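Local coordinates for 3-hydroxyisobutyrate dehydrogenase (PDB 3G0O), which probably oxidises L-threonate to 2-dehydro-L-erythronate with NAD(+), or less readily NADP(+), as a dehydrogenase related to 3-hydroxyisobutyrate dehydrogenase, at residues Val209-Val214 and Trp222-Arg227; Gln41-Leu46 and Cys52-Ser57; Ala191-Ala196 and Asn226-Val231. All coordinates share one frame; numbering follows the deposited sequence.

Interaction 1: residues Val209-Val214 and Trp222-Arg227; sequences VMYDVV and WMFENR
Y211 reaches across from helix 207-214 to touch both F224 and E225, and its side chain can be followed outward atom by atom. CB leaves the helix with CG anti to the backbone N (chi1 -180°), which carries the ring over to helix 222-232. CD1 then lies 3.7 Å from F224 CE2; the two rings are nearly parallel but slid so far apart that they barely overlap. Next along the edge, CE1 approaches the backbone oxygens of F224 and E225. At the tip, OH donates a hydrogen bond of 2.6 Å to E225 O, in the carbonyl plane and on a lone pair. The same hydroxyl accepts a bond from a water that also reaches E225 OE2 weakly, while E225 OE1 is held by N220. F224 meets V214 as well: V214 CG1 stands over the centre of the F224 ring, 3.6 Å from its centroid, a CH-pi contact. The two helix segments run roughly antiparallel, at 146°, as a helical hairpin joined by a short loop. F224 also packs on A193 of the long helix 174-202, while V214 packs on L185 of the second subunit.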
ATOM      1  N   VAL A 209      14.062  11.233   2.647  1.00 18.90           N
ATOM      2  CA  VAL A 209      13.739  11.617   1.276  1.00 18.52           C
ATOM      3  C   VAL A 209      12.990  10.476   0.580  1.00 18.43           C
ATOM      4  O   VAL A 209      11.996  10.697  -0.107  1.00 17.05           O
ATOM      5  CB  VAL A 209      15.016  11.930   0.464  1.00 20.36           C
ATOM      6  CG1 VAL A 209      14.656  12.215  -0.984  1.00 21.67           C
ATOM      7  CG2 VAL A 209      15.746  13.121   1.080  1.00 22.39           C
HETATM    8  N   MSE A 210      13.481   9.254   0.759  1.00 16.77           N
HETATM    9  CA  MSE A 210      12.838   8.103   0.141  1.00 15.77           C
HETATM   10  C   MSE A 210      11.415   7.971   0.677  1.00 15.66           C
HETATM   11  O   MSE A 210      10.485   7.665  -0.073  1.00 13.99           O
HETATM   12  CB  MSE A 210      13.632   6.824   0.420  1.00 17.19           C
HETATM   13  CG  MSE A 210      13.243   5.635  -0.467  1.00 18.85           C
HETATM   14 SE   MSE A 210      13.722   5.883  -2.346  1.00 26.31          SE
HETATM   15  CE  MSE A 210      12.019   5.486  -3.191  1.00 19.20           C
ATOM     16  N   TYR A 211      11.247   8.219   1.974  1.00 14.67           N
ATOM     17  CA  TYR A 211       9.937   8.136   2.610  1.00 15.13           C
ATOM     18  C   TYR A 211       8.954   9.138   2.002  1.00 15.77           C
ATOM     19  O   TYR A 211       7.834   8.778   1.645  1.00 13.90           O
ATOM     20  CB  TYR A 211      10.057   8.401   4.111  1.00 16.21           C
ATOM     21  CG  TYR A 211       8.734   8.328   4.843  1.00 17.31           C
ATOM     22  CD1 TYR A 211       8.221   7.108   5.280  1.00 16.58           C
ATOM     23  CD2 TYR A 211       7.996   9.483   5.099  1.00 17.35           C
ATOM     24  CE1 TYR A 211       7.009   7.042   5.956  1.00 16.41           C
ATOM     25  CE2 TYR A 211       6.786   9.428   5.768  1.00 16.53           C
ATOM     26  CZ  TYR A 211       6.299   8.206   6.198  1.00 16.69           C
ATOM     27  OH  TYR A 211       5.109   8.153   6.879  1.00 16.70           O
ATOM     28  N   ASP A 212       9.376  10.395   1.884  1.00 15.29           N
ATOM     29  CA  ASP A 212       8.510  11.426   1.316  1.00 16.61           C
ATOM     30  C   ASP A 212       8.084  11.100  -0.110  1.00 15.76           C
ATOM     31  O   ASP A 212       6.929  11.286  -0.472  1.00 16.30           O
ATOM     32  CB  ASP A 212       9.199  12.796   1.337  1.00 19.49           C
ATOM     33  CG  ASP A 212       9.417  13.318   2.741  1.00 23.56           C
ATOM     34  OD1 ASP A 212       8.582  13.025   3.624  1.00 24.32           O
ATOM     35  OD2 ASP A 212      10.417  14.034   2.962  1.00 25.72           O
ATOM     36  N   VAL A 213       9.020  10.615  -0.921  1.00 15.89           N
ATOM     37  CA  VAL A 213       8.706  10.275  -2.304  1.00 14.78           C
ATOM     38  C   VAL A 213       7.654   9.177  -2.364  1.00 14.33           C
ATOM     39  O   VAL A 213       6.614   9.339  -3.002  1.00 12.14           O
ATOM     40  CB  VAL A 213       9.965   9.795  -3.067  1.00 14.76           C
ATOM     41  CG1 VAL A 213       9.572   9.173  -4.409  1.00 13.25           C
ATOM     42  CG2 VAL A 213      10.923  10.955  -3.276  1.00 13.03           C
ATOM     43  N   VAL A 214       7.920   8.059  -1.697  1.00 11.90           N
ATOM     44  CA  VAL A 214       6.978   6.951  -1.720  1.00 12.92           C
ATOM     45  C   VAL A 214       5.591   7.341  -1.226  1.00 13.56           C
ATOM     46  O   VAL A 214       4.589   7.013  -1.861  1.00 13.48           O
ATOM     47  CB  VAL A 214       7.479   5.755  -0.881  1.00 10.75           C
ATOM     48  CG1 VAL A 214       6.394   4.689  -0.805  1.00 10.94           C
ATOM     49  CG2 VAL A 214       8.745   5.175  -1.503  1.00 13.45           C
ATOM     50  N   TRP A 222      -0.453   1.663   3.155  1.00 12.55           N
ATOM     51  CA  TRP A 222      -0.778   2.136   4.491  1.00 14.21           C
ATOM     52  C   TRP A 222       0.338   1.702   5.441  1.00 13.07           C
ATOM     53  O   TRP A 222       0.788   2.479   6.280  1.00 12.82           O
ATOM     54  CB  TRP A 222      -2.112   1.553   4.967  1.00 13.32           C
ATOM     55  CG  TRP A 222      -2.653   2.253   6.180  1.00 16.31           C
ATOM     56  CD1 TRP A 222      -3.537   3.296   6.201  1.00 18.48           C
ATOM     57  CD2 TRP A 222      -2.301   1.997   7.550  1.00 17.22           C
ATOM     58  NE1 TRP A 222      -3.755   3.706   7.498  1.00 18.03           N
ATOM     59  CE2 TRP A 222      -3.012   2.929   8.342  1.00 18.69           C
ATOM     60  CE3 TRP A 222      -1.458   1.075   8.181  1.00 15.60           C
ATOM     61  CZ2 TRP A 222      -2.898   2.962   9.737  1.00 18.74           C
ATOM     62  CZ3 TRP A 222      -1.347   1.110   9.567  1.00 18.25           C
ATOM     63  CH2 TRP A 222      -2.065   2.048  10.329  1.00 18.86           C
HETATM   64  N   MSE A 223       0.793   0.457   5.302  1.00 13.01           N
HETATM   65  CA  MSE A 223       1.860  -0.036   6.166  1.00 13.61           C
HETATM   66  C   MSE A 223       3.197   0.655   5.931  1.00 15.32           C
HETATM   67  O   MSE A 223       3.954   0.872   6.873  1.00 13.34           O
HETATM   68  CB  MSE A 223       2.011  -1.555   6.022  1.00 14.03           C
HETATM   69  CG  MSE A 223       0.913  -2.318   6.745  1.00 15.93           C
HETATM   70 SE   MSE A 223       0.886  -1.899   8.660  1.00 25.34          SE
HETATM   71  CE  MSE A 223      -0.245  -3.358   9.253  1.00 20.88           C
ATOM     72  N   PHE A 224       3.503   0.996   4.683  1.00 11.97           N
ATOM     73  CA  PHE A 224       4.753   1.690   4.413  1.00 13.40           C
ATOM     74  C   PHE A 224       4.711   3.032   5.143  1.00 14.93           C
ATOM     75  O   PHE A 224       5.616   3.372   5.908  1.00  9.47           O
ATOM     76  CB  PHE A 224       4.935   1.962   2.913  1.00 13.95           C
ATOM     77  CG  PHE A 224       6.204   2.709   2.589  1.00 13.27           C
ATOM     78  CD1 PHE A 224       7.347   2.025   2.175  1.00 13.29           C
ATOM     79  CD2 PHE A 224       6.280   4.088   2.770  1.00 13.54           C
ATOM     80  CE1 PHE A 224       8.550   2.703   1.950  1.00 14.41           C
ATOM     81  CE2 PHE A 224       7.475   4.776   2.551  1.00 13.42           C
ATOM     82  CZ  PHE A 224       8.614   4.082   2.141  1.00 14.29           C
ATOM     83  N   GLU A 225       3.645   3.786   4.908  1.00 14.45           N
ATOM     84  CA  GLU A 225       3.516   5.100   5.519  1.00 16.41           C
ATOM     85  C   GLU A 225       3.552   5.057   7.042  1.00 16.42           C
ATOM     86  O   GLU A 225       4.179   5.906   7.676  1.00 17.93           O
ATOM     87  CB  GLU A 225       2.232   5.793   5.045  1.00 17.44           C
ATOM     88  CG  GLU A 225       2.239   7.288   5.329  1.00 19.74           C
ATOM     89  CD  GLU A 225       1.129   8.043   4.623  1.00 23.01           C
ATOM     90  OE1 GLU A 225       0.726   7.636   3.516  1.00 20.64           O
ATOM     91  OE2 GLU A 225       0.671   9.064   5.166  1.00 25.32           O
ATOM     92  N   ASN A 226       2.901   4.062   7.633  1.00 17.13           N
ATOM     93  CA  ASN A 226       2.875   3.956   9.086  1.00 17.48           C
ATOM     94  C   ASN A 226       4.162   3.419   9.702  1.00 17.64           C
ATOM     95  O   ASN A 226       4.739   4.047  10.592  1.00 17.04           O
ATOM     96  CB  ASN A 226       1.701   3.082   9.524  1.00 17.97           C
ATOM     97  CG  ASN A 226       1.562   3.013  11.031  1.00 18.41           C
ATOM     98  OD1 ASN A 226       2.139   2.143  11.687  1.00 18.75           O
ATOM     99  ND2 ASN A 226       0.805   3.946  11.592  1.00 19.64           N
ATOM    100  N   ARG A 227       4.622   2.270   9.212  1.00 17.27           N
ATOM    101  CA  ARG A 227       5.818   1.632   9.750  1.00 18.09           C
ATOM    102  C   ARG A 227       7.162   2.265   9.379  1.00 17.81           C
ATOM    103  O   ARG A 227       8.075   2.319  10.208  1.00 17.57           O
ATOM    104  CB  ARG A 227       5.814   0.151   9.352  1.00 18.91           C
ATOM    105  CG  ARG A 227       4.540  -0.598   9.757  1.00 20.52           C
ATOM    106  CD  ARG A 227       4.310  -0.504  11.247  1.00 20.86           C
ATOM    107  NE  ARG A 227       3.578  -1.657  11.767  1.00 19.12           N
ATOM    108  CZ  ARG A 227       2.265  -1.705  11.967  1.00 16.90           C
ATOM    109  NH1 ARG A 227       1.498  -0.656  11.695  1.00 17.51           N
ATOM    110  NH2 ARG A 227       1.720  -2.812  12.447  1.00 15.20           N
TER
HETATM  111  O   HOH W   1       3.308  10.566   6.550  1.00 37.70           O

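Interaction 2: residues Gln41-Leu46 and Cys52-Ser57; sequences QACANL and CGAAAS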
ATOM      1  N   GLN A  41      -2.457   1.267  34.380  1.00 30.09           N
ATOM      2  CA  GLN A  41      -2.487   2.636  33.894  1.00 30.20           C
ATOM      3  C   GLN A  41      -3.596   2.813  32.858  1.00 29.13           C
ATOM      4  O   GLN A  41      -4.223   3.870  32.789  1.00 28.97           O
ATOM      5  CB  GLN A  41      -1.122   3.005  33.316  1.00 32.02           C
ATOM      6  CG  GLN A  41      -0.907   4.508  33.166  1.00 34.56           C
ATOM      7  CD  GLN A  41      -1.166   5.291  34.455  1.00 37.31           C
ATOM      8  OE1 GLN A  41      -1.502   6.476  34.416  1.00 37.77           O
ATOM      9  NE2 GLN A  41      -1.001   4.634  35.601  1.00 38.75           N
ATOM     10  N   ALA A  42      -3.850   1.775  32.066  1.00 28.92           N
ATOM     11  CA  ALA A  42      -4.914   1.825  31.064  1.00 27.20           C
ATOM     12  C   ALA A  42      -6.248   1.909  31.809  1.00 26.58           C
ATOM     13  O   ALA A  42      -7.136   2.685  31.451  1.00 25.42           O
ATOM     14  CB  ALA A  42      -4.880   0.568  30.197  1.00 26.89           C
ATOM     15  N   CYS A  43      -6.370   1.104  32.859  1.00 25.68           N
ATOM     16  CA  CYS A  43      -7.585   1.082  33.659  1.00 26.10           C
ATOM     17  C   CYS A  43      -7.838   2.433  34.311  1.00 25.72           C
ATOM     18  O   CYS A  43      -8.937   2.978  34.224  1.00 25.43           O
ATOM     19  CB  CYS A  43      -7.483  -0.012  34.719  1.00 25.24           C
ATOM     20  SG  CYS A  43      -7.461  -1.679  34.023  1.00 25.40           S
ATOM     21  N   ALA A  44      -6.809   2.981  34.951  1.00 26.58           N
ATOM     22  CA  ALA A  44      -6.925   4.274  35.614  1.00 26.35           C
ATOM     23  C   ALA A  44      -7.372   5.366  34.649  1.00 27.04           C
ATOM     24  O   ALA A  44      -8.205   6.202  34.997  1.00 26.64           O
ATOM     25  CB  ALA A  44      -5.593   4.654  36.259  1.00 27.90           C
ATOM     26  N   ASN A  45      -6.820   5.373  33.437  1.00 27.41           N
ATOM     27  CA  ASN A  45      -7.211   6.387  32.464  1.00 28.17           C
ATOM     28  C   ASN A  45      -8.675   6.268  32.101  1.00 27.78           C
ATOM     29  O   ASN A  45      -9.359   7.273  31.930  1.00 28.71           O
ATOM     30  CB  ASN A  45      -6.408   6.276  31.171  1.00 30.42           C
ATOM     31  CG  ASN A  45      -4.984   6.694  31.340  1.00 33.43           C
ATOM     32  OD1 ASN A  45      -4.681   7.602  32.114  1.00 34.00           O
ATOM     33  ND2 ASN A  45      -4.087   6.045  30.605  1.00 34.91           N
ATOM     34  N   LEU A  46      -9.146   5.034  31.961  1.00 26.95           N
ATOM     35  CA  LEU A  46     -10.534   4.804  31.597  1.00 26.83           C
ATOM     36  C   LEU A  46     -11.458   5.295  32.706  1.00 26.11           C
ATOM     37  O   LEU A  46     -12.485   5.916  32.436  1.00 23.78           O
ATOM     38  CB  LEU A  46     -10.767   3.316  31.324  1.00 28.59           C
ATOM     39  CG  LEU A  46     -11.860   3.011  30.301  1.00 30.39           C
ATOM     40  CD1 LEU A  46     -11.512   3.674  28.970  1.00 30.73           C
ATOM     41  CD2 LEU A  46     -11.993   1.506  30.122  1.00 30.57           C
ATOM     42  N   CYS A  52     -17.516   2.905  34.132  1.00 25.21           N
ATOM     43  CA  CYS A  52     -18.217   2.428  35.320  1.00 25.57           C
ATOM     44  C   CYS A  52     -17.257   1.621  36.187  1.00 25.36           C
ATOM     45  O   CYS A  52     -17.371   1.605  37.412  1.00 25.59           O
ATOM     46  CB  CYS A  52     -19.404   1.550  34.925  1.00 25.11           C
ATOM     47  SG  CYS A  52     -20.718   2.429  34.068  1.00 28.48           S
ATOM     48  N   GLY A  53     -16.312   0.951  35.538  1.00 24.94           N
ATOM     49  CA  GLY A  53     -15.346   0.148  36.260  1.00 23.07           C
ATOM     50  C   GLY A  53     -14.212  -0.290  35.353  1.00 24.54           C
ATOM     51  O   GLY A  53     -14.362  -0.307  34.133  1.00 23.54           O
ATOM     52  N   ALA A  54     -13.082  -0.642  35.957  1.00 23.53           N
ATOM     53  CA  ALA A  54     -11.906  -1.086  35.219  1.00 25.32           C
ATOM     54  C   ALA A  54     -11.051  -1.911  36.163  1.00 26.33           C
ATOM     55  O   ALA A  54     -10.660  -1.438  37.229  1.00 28.23           O
ATOM     56  CB  ALA A  54     -11.122   0.116  34.709  1.00 24.15           C
ATOM     57  N   ALA A  55     -10.767  -3.150  35.778  1.00 26.14           N
ATOM     58  CA  ALA A  55      -9.965  -4.029  36.615  1.00 27.02           C
ATOM     59  C   ALA A  55      -9.058  -4.918  35.775  1.00 27.38           C
ATOM     60  O   ALA A  55      -9.048  -4.830  34.545  1.00 26.53           O
ATOM     61  CB  ALA A  55     -10.877  -4.888  37.484  1.00 26.07           C
ATOM     62  N   ALA A  56      -8.305  -5.781  36.450  1.00 27.68           N
ATOM     63  CA  ALA A  56      -7.393  -6.693  35.775  1.00 28.42           C
ATOM     64  C   ALA A  56      -8.163  -7.713  34.945  1.00 29.22           C
ATOM     65  O   ALA A  56      -7.680  -8.170  33.913  1.00 28.66           O
ATOM     66  CB  ALA A  56      -6.510  -7.404  36.797  1.00 29.18           C
ATOM     67  N   SER A  57      -9.356  -8.086  35.403  1.00 29.44           N
ATOM     68  CA  SER A  57     -10.171  -9.036  34.655  1.00 29.37           C
ATOM     69  C   SER A  57     -11.600  -8.526  34.569  1.00 28.81           C
ATOM     70  O   SER A  57     -11.962  -7.559  35.237  1.00 28.84           O
ATOM     71  CB  SER A  57     -10.162 -10.411  35.312  1.00 30.22           C
ATOM     72  OG  SER A  57     -11.099 -10.471  36.367  1.00 31.68           O
TER
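C43 lays its CB against the methyl group of A54, the two carbons 3.6 Å apart, where segments 41-46 and 52-57 are closest. The A54 methyl is also 3.6 Å from C43 O, so this one small group touches both the side chain and the backbone of the same helical residue. The CA atoms of C43 and A54 are 5.1 Å apart, and what meets at this nearest approach is a methyl group and a cysteine CB, consistent with close packing of small groups.

Beyond CB the cysteine turns along the strand. Its SG is anti to the carbonyl carbon (chi1 -67°), a torsion that brings the sulfur beside the next peptide, 3.6 Å from A55 O and 4.0 Å from A55 C. The contact is one of van der Waals packing. Along the strand the side chains alternate, A54 pointing to the helix and A55 away from it, where A55 packs on E60. One turn on from C43, L46 also points its CB at the strand but stays at the margin of the contact, and its side chain packs on A51 in the connecting loop.

Strand 32-36, helix 40-48 and strand 53-55 form a beta-alpha-beta crossover of the Rossmann-type nucleotide-binding domain. Strand 53-55 is the outermost strand on its side of the sheet within this chain; G53 and A55 bond through their backbones to the parallel strand 32-36, while helix 40-48 lies against one face through C43.

Interaction 3: residues Ala191-Ala196 and Asn226-Val231; sequences AAAAEA and NRMQHV
Segments 191-196 and 226-231 come nearest where the CA atoms of A193 and M228 stand 7.0 Å apart, and just past that point helix 222-232 is kinked: Q229 and H230 lack the regular bond to the fourth residue before, and H230 N turns to R227 O instead. The contact belongs to the all-helical C-terminal domain that this dehydrogenase family shares with 6-phosphogluconate dehydrogenase, and it illustrates how a large flexible side chain can fit against an alanine-rich helix. M228, present as selenomethionine, does nearly all the reaching. Its CG lies 3.7 Å from A193 CB, and the chain then bends at chi2 (-53°) and again at chi3 (93°). The bends keep the side chain alongside A193, with CE still 4.0 Å from A193 CB. A193 is thus touched by successive parts of one side chain, while F224, a turn earlier on helix 222-232, packs on it too. A194 adds a lesser contact and meets V289 and I290 on its own account. The neighbouring E195 points its CB away from this contact, and its carboxylate accepts bonds from the backbone N atoms of L265 and A266 of the second subunit, so the helix joins the dimer interface as well. SE of M228, set by the chi2 turn, lies against the backbone of the alanine helix, 3.8 Å from A193 O and 3.9 Å from A194 N.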
ATOM      1  N   ALA A 191       7.025  -5.995   5.196  1.00 11.28           N
ATOM      2  CA  ALA A 191       8.283  -6.576   4.742  1.00 12.39           C
ATOM      3  C   ALA A 191       8.790  -5.932   3.451  1.00 12.40           C
ATOM      4  O   ALA A 191       9.990  -5.694   3.304  1.00 11.76           O
ATOM      5  CB  ALA A 191       8.131  -8.100   4.558  1.00 10.99           C
ATOM      6  N   ALA A 192       7.885  -5.651   2.517  1.00 11.99           N
ATOM      7  CA  ALA A 192       8.275  -5.029   1.258  1.00 12.95           C
ATOM      8  C   ALA A 192       8.794  -3.618   1.523  1.00 13.09           C
ATOM      9  O   ALA A 192       9.776  -3.191   0.923  1.00 10.29           O
ATOM     10  CB  ALA A 192       7.086  -4.989   0.292  1.00 11.77           C
ATOM     11  N   ALA A 193       8.141  -2.900   2.433  1.00 12.45           N
ATOM     12  CA  ALA A 193       8.577  -1.546   2.765  1.00 10.84           C
ATOM     13  C   ALA A 193      10.003  -1.616   3.305  1.00 13.52           C
ATOM     14  O   ALA A 193      10.877  -0.849   2.891  1.00 12.23           O
ATOM     15  CB  ALA A 193       7.644  -0.930   3.812  1.00 11.31           C
ATOM     16  N   ALA A 194      10.235  -2.555   4.222  1.00 11.80           N
ATOM     17  CA  ALA A 194      11.551  -2.725   4.822  1.00 11.63           C
ATOM     18  C   ALA A 194      12.598  -3.057   3.772  1.00 12.02           C
ATOM     19  O   ALA A 194      13.702  -2.514   3.788  1.00 11.13           O
ATOM     20  CB  ALA A 194      11.512  -3.821   5.876  1.00 10.69           C
ATOM     21  N   GLU A 195      12.253  -3.956   2.857  1.00 11.82           N
ATOM     22  CA  GLU A 195      13.180  -4.347   1.807  1.00 13.14           C
ATOM     23  C   GLU A 195      13.569  -3.137   0.965  1.00 13.29           C
ATOM     24  O   GLU A 195      14.750  -2.920   0.686  1.00 14.50           O
ATOM     25  CB  GLU A 195      12.547  -5.428   0.923  1.00 11.72           C
ATOM     26  CG  GLU A 195      13.450  -5.945  -0.189  1.00 13.27           C
ATOM     27  CD  GLU A 195      12.882  -7.185  -0.845  1.00 15.13           C
ATOM     28  OE1 GLU A 195      12.620  -8.171  -0.121  1.00 15.12           O
ATOM     29  OE2 GLU A 195      12.696  -7.176  -2.078  1.00 16.18           O
ATOM     30  N   ALA A 196      12.578  -2.339   0.582  1.00 13.87           N
ATOM     31  CA  ALA A 196      12.824  -1.154  -0.237  1.00 15.15           C
ATOM     32  C   ALA A 196      13.657  -0.085   0.474  1.00 14.39           C
ATOM     33  O   ALA A 196      14.535   0.528  -0.133  1.00 13.20           O
ATOM     34  CB  ALA A 196      11.501  -0.560  -0.695  1.00 13.09           C
ATOM     35  N   ASN A 226       2.901   4.062   7.633  1.00 17.13           N
ATOM     36  CA  ASN A 226       2.875   3.956   9.086  1.00 17.48           C
ATOM     37  C   ASN A 226       4.162   3.419   9.702  1.00 17.64           C
ATOM     38  O   ASN A 226       4.739   4.047  10.592  1.00 17.04           O
ATOM     39  CB  ASN A 226       1.701   3.082   9.524  1.00 17.97           C
ATOM     40  CG  ASN A 226       1.562   3.013  11.031  1.00 18.41           C
ATOM     41  OD1 ASN A 226       2.139   2.143  11.687  1.00 18.75           O
ATOM     42  ND2 ASN A 226       0.805   3.946  11.592  1.00 19.64           N
ATOM     43  N   ARG A 227       4.622   2.270   9.212  1.00 17.27           N
ATOM     44  CA  ARG A 227       5.818   1.632   9.750  1.00 18.09           C
ATOM     45  C   ARG A 227       7.162   2.265   9.379  1.00 17.81           C
ATOM     46  O   ARG A 227       8.075   2.319  10.208  1.00 17.57           O
ATOM     47  CB  ARG A 227       5.814   0.151   9.352  1.00 18.91           C
ATOM     48  CG  ARG A 227       4.540  -0.598   9.757  1.00 20.52           C
ATOM     49  CD  ARG A 227       4.310  -0.504  11.247  1.00 20.86           C
ATOM     50  NE  ARG A 227       3.578  -1.657  11.767  1.00 19.12           N
ATOM     51  CZ  ARG A 227       2.265  -1.705  11.967  1.00 16.90           C
ATOM     52  NH1 ARG A 227       1.498  -0.656  11.695  1.00 17.51           N
ATOM     53  NH2 ARG A 227       1.720  -2.812  12.447  1.00 15.20           N
HETATM   54  N   MSE A 228       7.299   2.753   8.151  1.00 16.38           N
HETATM   55  CA  MSE A 228       8.584   3.323   7.772  1.00 18.95           C
HETATM   56  C   MSE A 228       8.932   4.644   8.459  1.00 19.13           C
HETATM   57  O   MSE A 228      10.066   5.112   8.372  1.00 19.72           O
HETATM   58  CB  MSE A 228       8.697   3.444   6.251  1.00 18.02           C
HETATM   59  CG  MSE A 228       8.767   2.090   5.535  1.00 19.15           C
HETATM   60 SE   MSE A 228      10.157   0.861   6.178  1.00 26.08          SE
HETATM   61  CE  MSE A 228       9.111  -0.137   7.488  1.00 20.24           C
ATOM     62  N   GLN A 229       7.966   5.242   9.145  1.00 21.33           N
ATOM     63  CA  GLN A 229       8.240   6.471   9.879  1.00 21.97           C
ATOM     64  C   GLN A 229       9.092   6.042  11.077  1.00 21.14           C
ATOM     65  O   GLN A 229       9.990   6.759  11.512  1.00 21.22           O
ATOM     66  CB  GLN A 229       6.942   7.118  10.365  1.00 24.11           C
ATOM     67  CG  GLN A 229       7.161   8.422  11.123  1.00 28.11           C
ATOM     68  CD  GLN A 229       7.819   9.494  10.268  1.00 29.74           C
ATOM     69  OE1 GLN A 229       7.230   9.982   9.302  1.00 31.13           O
ATOM     70  NE2 GLN A 229       9.049   9.857  10.613  1.00 31.32           N
ATOM     71  N   HIS A 230       8.806   4.853  11.601  1.00 20.50           N
ATOM     72  CA  HIS A 230       9.557   4.320  12.732  1.00 20.77           C
ATOM     73  C   HIS A 230      11.009   4.132  12.302  1.00 21.04           C
ATOM     74  O   HIS A 230      11.938   4.428  13.059  1.00 22.40           O
ATOM     75  CB  HIS A 230       8.976   2.968  13.170  1.00 20.46           C
ATOM     76  CG  HIS A 230       7.533   3.022  13.560  1.00 20.36           C
ATOM     77  ND1 HIS A 230       6.782   1.888  13.792  1.00 20.09           N
ATOM     78  CD2 HIS A 230       6.697   4.071  13.756  1.00 20.88           C
ATOM     79  CE1 HIS A 230       5.548   2.237  14.109  1.00 22.46           C
ATOM     80  NE2 HIS A 230       5.471   3.557  14.094  1.00 22.32           N
ATOM     81  N   VAL A 231      11.200   3.635  11.083  1.00 18.13           N
ATOM     82  CA  VAL A 231      12.539   3.410  10.552  1.00 19.44           C
ATOM     83  C   VAL A 231      13.289   4.719  10.363  1.00 20.36           C
ATOM     84  O   VAL A 231      14.460   4.826  10.721  1.00 20.49           O
ATOM     85  CB  VAL A 231      12.498   2.675   9.199  1.00 17.51           C
ATOM     86  CG1 VAL A 231      13.888   2.630   8.581  1.00 18.80           C
ATOM     87  CG2 VAL A 231      11.965   1.259   9.397  1.00 18.91           C
TER

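Interactions 1 and 3 are neighbours in the helical C-terminal domain, their centres about 7 Å apart, and both use helix 222-232, whose F224 and M228 each touch both helix 207-214 and the long helix 174-202. They touch directly, F224 CD1 lying 3.4 Å from A193 CB, and both border the second subunit. Interaction 3 is buried and apolar, whereas interaction 1, only partly buried, adds a tyrosine hydroxyl and a water to its aromatic packing. Interaction 2, likewise only partly buried, stands apart in the nucleotide-binding domain, its centre about 35 Å from that of interaction 1. There a helix meets a strand through small groups, and no other chain of the assembly touches it.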